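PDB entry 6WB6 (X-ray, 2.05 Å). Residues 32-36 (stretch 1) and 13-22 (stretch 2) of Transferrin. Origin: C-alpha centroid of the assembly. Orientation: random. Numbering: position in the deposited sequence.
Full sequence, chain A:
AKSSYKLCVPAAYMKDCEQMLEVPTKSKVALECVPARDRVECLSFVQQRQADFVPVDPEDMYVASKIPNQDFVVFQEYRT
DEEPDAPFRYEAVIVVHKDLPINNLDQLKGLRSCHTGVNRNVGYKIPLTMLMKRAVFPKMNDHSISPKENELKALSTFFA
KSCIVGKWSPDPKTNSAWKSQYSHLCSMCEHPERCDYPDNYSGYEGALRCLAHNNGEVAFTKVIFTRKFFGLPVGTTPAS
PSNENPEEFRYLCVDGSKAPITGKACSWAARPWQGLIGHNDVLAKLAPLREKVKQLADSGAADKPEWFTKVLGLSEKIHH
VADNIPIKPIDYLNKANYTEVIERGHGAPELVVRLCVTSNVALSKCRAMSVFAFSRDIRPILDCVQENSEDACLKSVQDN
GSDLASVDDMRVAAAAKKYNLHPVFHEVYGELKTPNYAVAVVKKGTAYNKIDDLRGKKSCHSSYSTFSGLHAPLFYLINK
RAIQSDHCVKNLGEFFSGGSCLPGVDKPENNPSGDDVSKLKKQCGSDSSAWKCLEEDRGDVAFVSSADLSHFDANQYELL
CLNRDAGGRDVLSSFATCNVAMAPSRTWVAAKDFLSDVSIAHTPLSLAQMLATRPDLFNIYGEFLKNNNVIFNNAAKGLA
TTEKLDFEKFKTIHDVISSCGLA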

# COMPACT_ATOMS: atom_id res chain seq x y z
N GLU A 32 -8.38 -18.07 -24.50
CA GLU A 32 -9.22 -16.88 -24.45
C GLU A 32 -8.89 -16.09 -23.20
O GLU A 32 -8.54 -16.64 -22.16
CB GLU A 32 -10.73 -17.17 -24.42
CG GLU A 32 -11.13 -18.60 -24.46
CD GLU A 32 -12.66 -18.75 -24.43
OE1 GLU A 32 -13.36 -17.75 -24.16
OE2 GLU A 32 -13.16 -19.87 -24.66
N CYS A 33 -9.02 -14.78 -23.34
CA CYS A 33 -8.82 -13.85 -22.25
C CYS A 33 -10.15 -13.66 -21.52
O CYS A 33 -11.16 -13.32 -22.15
CB CYS A 33 -8.28 -12.54 -22.83
SG CYS A 33 -6.72 -12.77 -23.81
N VAL A 34 -10.16 -13.91 -20.21
CA VAL A 34 -11.30 -13.60 -19.35
C VAL A 34 -10.87 -12.47 -18.42
O VAL A 34 -9.96 -12.66 -17.61
CB VAL A 34 -11.74 -14.83 -18.53
CG1 VAL A 34 -13.03 -14.51 -17.72
CG2 VAL A 34 -11.93 -16.02 -19.42
N PRO A 35 -11.47 -11.28 -18.50
CA PRO A 35 -11.06 -10.21 -17.59
C PRO A 35 -11.55 -10.46 -16.19
O PRO A 35 -12.61 -11.05 -15.97
CB PRO A 35 -11.73 -8.96 -18.19
CG PRO A 35 -12.96 -9.51 -18.89
CD PRO A 35 -12.52 -10.84 -19.44
N ALA A 36 -10.75 -10.01 -15.22
CA ALA A 36 -11.21 -9.94 -13.85
C ALA A 36 -10.81 -8.59 -13.27
O ALA A 36 -10.09 -7.80 -13.90
CB ALA A 36 -10.66 -11.07 -12.98
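Stretch 2 13-22: YMKDCEQMLE

A helix begins at Met14 and runs almost exactly antiparallel to residues 32-36, part of a strand that begins earlier in the chain, with 173° between their N-to-C directions and a closest approach of the axes of 8.4 Å. Tyr13 occupies the N-cap position, and its O accepts a hydrogen bond from Cys17 N (3.0 Å); the helical pattern continues with Glu18 N to Met14 O (3.0 Å), Met20 N to Asp16 O (3.0 Å) and Leu21 N to Cys17 O (2.9 Å). The pairs follow in reverse order, as the antiparallel direction requires: Leu21 lies near Glu32, Cys17 opposite Cys33 (CA to CA 6.2 Å) and Met14 near Pro35 (CA to CA 6.3 Å).

The covalent link is the disulfide between Cys33 SG and Cys17 SG, 2.0 Å long with chi3 at -93°. Both CA-to-CB bonds point toward the opposing stretch, Cys33 with chi1 m and Cys17 with chi1 t.

Apolar packing adds to this bridge. Leu21 CD1 lies 3.5 Å from Cys33 SG. Met14 leaves its backbone sideways, but its t, p, t rotamer brings the methyl back to the strand, where Met14 CE lies 3.3 Å from Cys33 CB and 3.6 Å from Pro35 CD.

Met14 CE also makes a close contact with the backbone carbonyl, 3.2 Å from Cys33 O. No hydrogen bond joins the two stretches, so the contact, burying 293 Å² in total, rests on the disulfide and van der Waals packing.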

# COMPACT_ATOMS: atom_id res chain seq x y z
N TYR A 13 -5.33 -5.24 -18.33
CA TYR A 13 -4.36 -5.84 -19.24
C TYR A 13 -5.05 -6.67 -20.33
O TYR A 13 -4.39 -7.44 -21.03
CB TYR A 13 -3.36 -6.69 -18.46
CG TYR A 13 -2.56 -5.89 -17.46
CD1 TYR A 13 -1.92 -4.72 -17.85
CD2 TYR A 13 -2.43 -6.30 -16.14
CE1 TYR A 13 -1.19 -3.97 -16.94
CE2 TYR A 13 -1.70 -5.56 -15.23
CZ TYR A 13 -1.09 -4.40 -15.63
OH TYR A 13 -0.36 -3.67 -14.71
N MET A 14 -6.35 -6.50 -20.48
CA MET A 14 -7.08 -7.25 -21.50
C MET A 14 -6.48 -7.05 -22.88
O MET A 14 -6.24 -8.01 -23.61
CB MET A 14 -8.55 -6.83 -21.48
CG MET A 14 -9.45 -7.82 -22.13
SD MET A 14 -9.52 -9.41 -21.27
CE MET A 14 -10.61 -10.17 -22.46
N LYS A 15 -6.24 -5.80 -23.27
CA LYS A 15 -5.66 -5.59 -24.60
C LYS A 15 -4.32 -6.29 -24.73
O LYS A 15 -3.96 -6.71 -25.83
CB LYS A 15 -5.50 -4.10 -24.91
CG LYS A 15 -6.83 -3.39 -25.22
CD LYS A 15 -7.37 -3.76 -26.59
CE LYS A 15 -8.82 -3.37 -26.75
NZ LYS A 15 -9.09 -2.05 -26.11
N ASP A 16 -3.56 -6.42 -23.63
CA ASP A 16 -2.28 -7.10 -23.74
C ASP A 16 -2.48 -8.59 -23.92
O ASP A 16 -1.72 -9.25 -24.66
CB ASP A 16 -1.42 -6.79 -22.51
CG ASP A 16 -0.89 -5.37 -22.54
OD1 ASP A 16 -0.20 -5.02 -23.51
OD2 ASP A 16 -1.21 -4.60 -21.62
N CYS A 17 -3.49 -9.14 -23.29
CA CYS A 17 -3.77 -10.55 -23.46
C CYS A 17 -4.20 -10.84 -24.90
O CYS A 17 -3.91 -11.92 -25.43
CB CYS A 17 -4.82 -10.97 -22.44
SG CYS A 17 -5.26 -12.70 -22.39
N GLU A 18 -4.86 -9.87 -25.54
CA GLU A 18 -5.33 -10.07 -26.90
C GLU A 18 -4.17 -10.07 -27.88
O GLU A 18 -4.07 -10.97 -28.71
CB GLU A 18 -6.36 -8.99 -27.25
CG GLU A 18 -7.66 -9.11 -26.41
CD GLU A 18 -8.52 -7.85 -26.44
OE1 GLU A 18 -8.16 -6.88 -27.14
OE2 GLU A 18 -9.56 -7.82 -25.75
N GLN A 19 -3.24 -9.12 -27.73
CA GLN A 19 -2.03 -9.15 -28.52
C GLN A 19 -1.30 -10.47 -28.33
O GLN A 19 -0.73 -11.02 -29.28
CB GLN A 19 -1.11 -7.98 -28.15
N MET A 20 -1.29 -10.98 -27.09
CA MET A 20 -0.68 -12.28 -26.85
C MET A 20 -1.37 -13.37 -27.65
O MET A 20 -0.72 -14.27 -28.20
CB MET A 20 -0.73 -12.61 -25.36
CG MET A 20 -0.16 -13.97 -25.08
SD MET A 20 -0.06 -14.41 -23.35
CE MET A 20 -1.67 -15.15 -23.10
N LEU A 21 -2.70 -13.33 -27.72
CA LEU A 21 -3.41 -14.35 -28.46
C LEU A 21 -3.09 -14.31 -29.95
O LEU A 21 -3.46 -15.24 -30.66
CB LEU A 21 -4.92 -14.20 -28.27
CG LEU A 21 -5.53 -14.34 -26.87
CD1 LEU A 21 -7.03 -14.23 -26.97
CD2 LEU A 21 -5.14 -15.63 -26.18
N GLU A 22 -2.44 -13.26 -30.43
CA GLU A 22 -2.01 -13.16 -31.82
C GLU A 22 -0.58 -13.63 -32.04
O GLU A 22 -0.16 -13.76 -33.19
CB GLU A 22 -2.12 -11.72 -32.32
CG GLU A 22 -3.45 -11.02 -31.98
CD GLU A 22 -4.66 -11.72 -32.57
OE1 GLU A 22 -4.47 -12.62 -33.41
OE2 GLU A 22 -5.79 -11.37 -32.18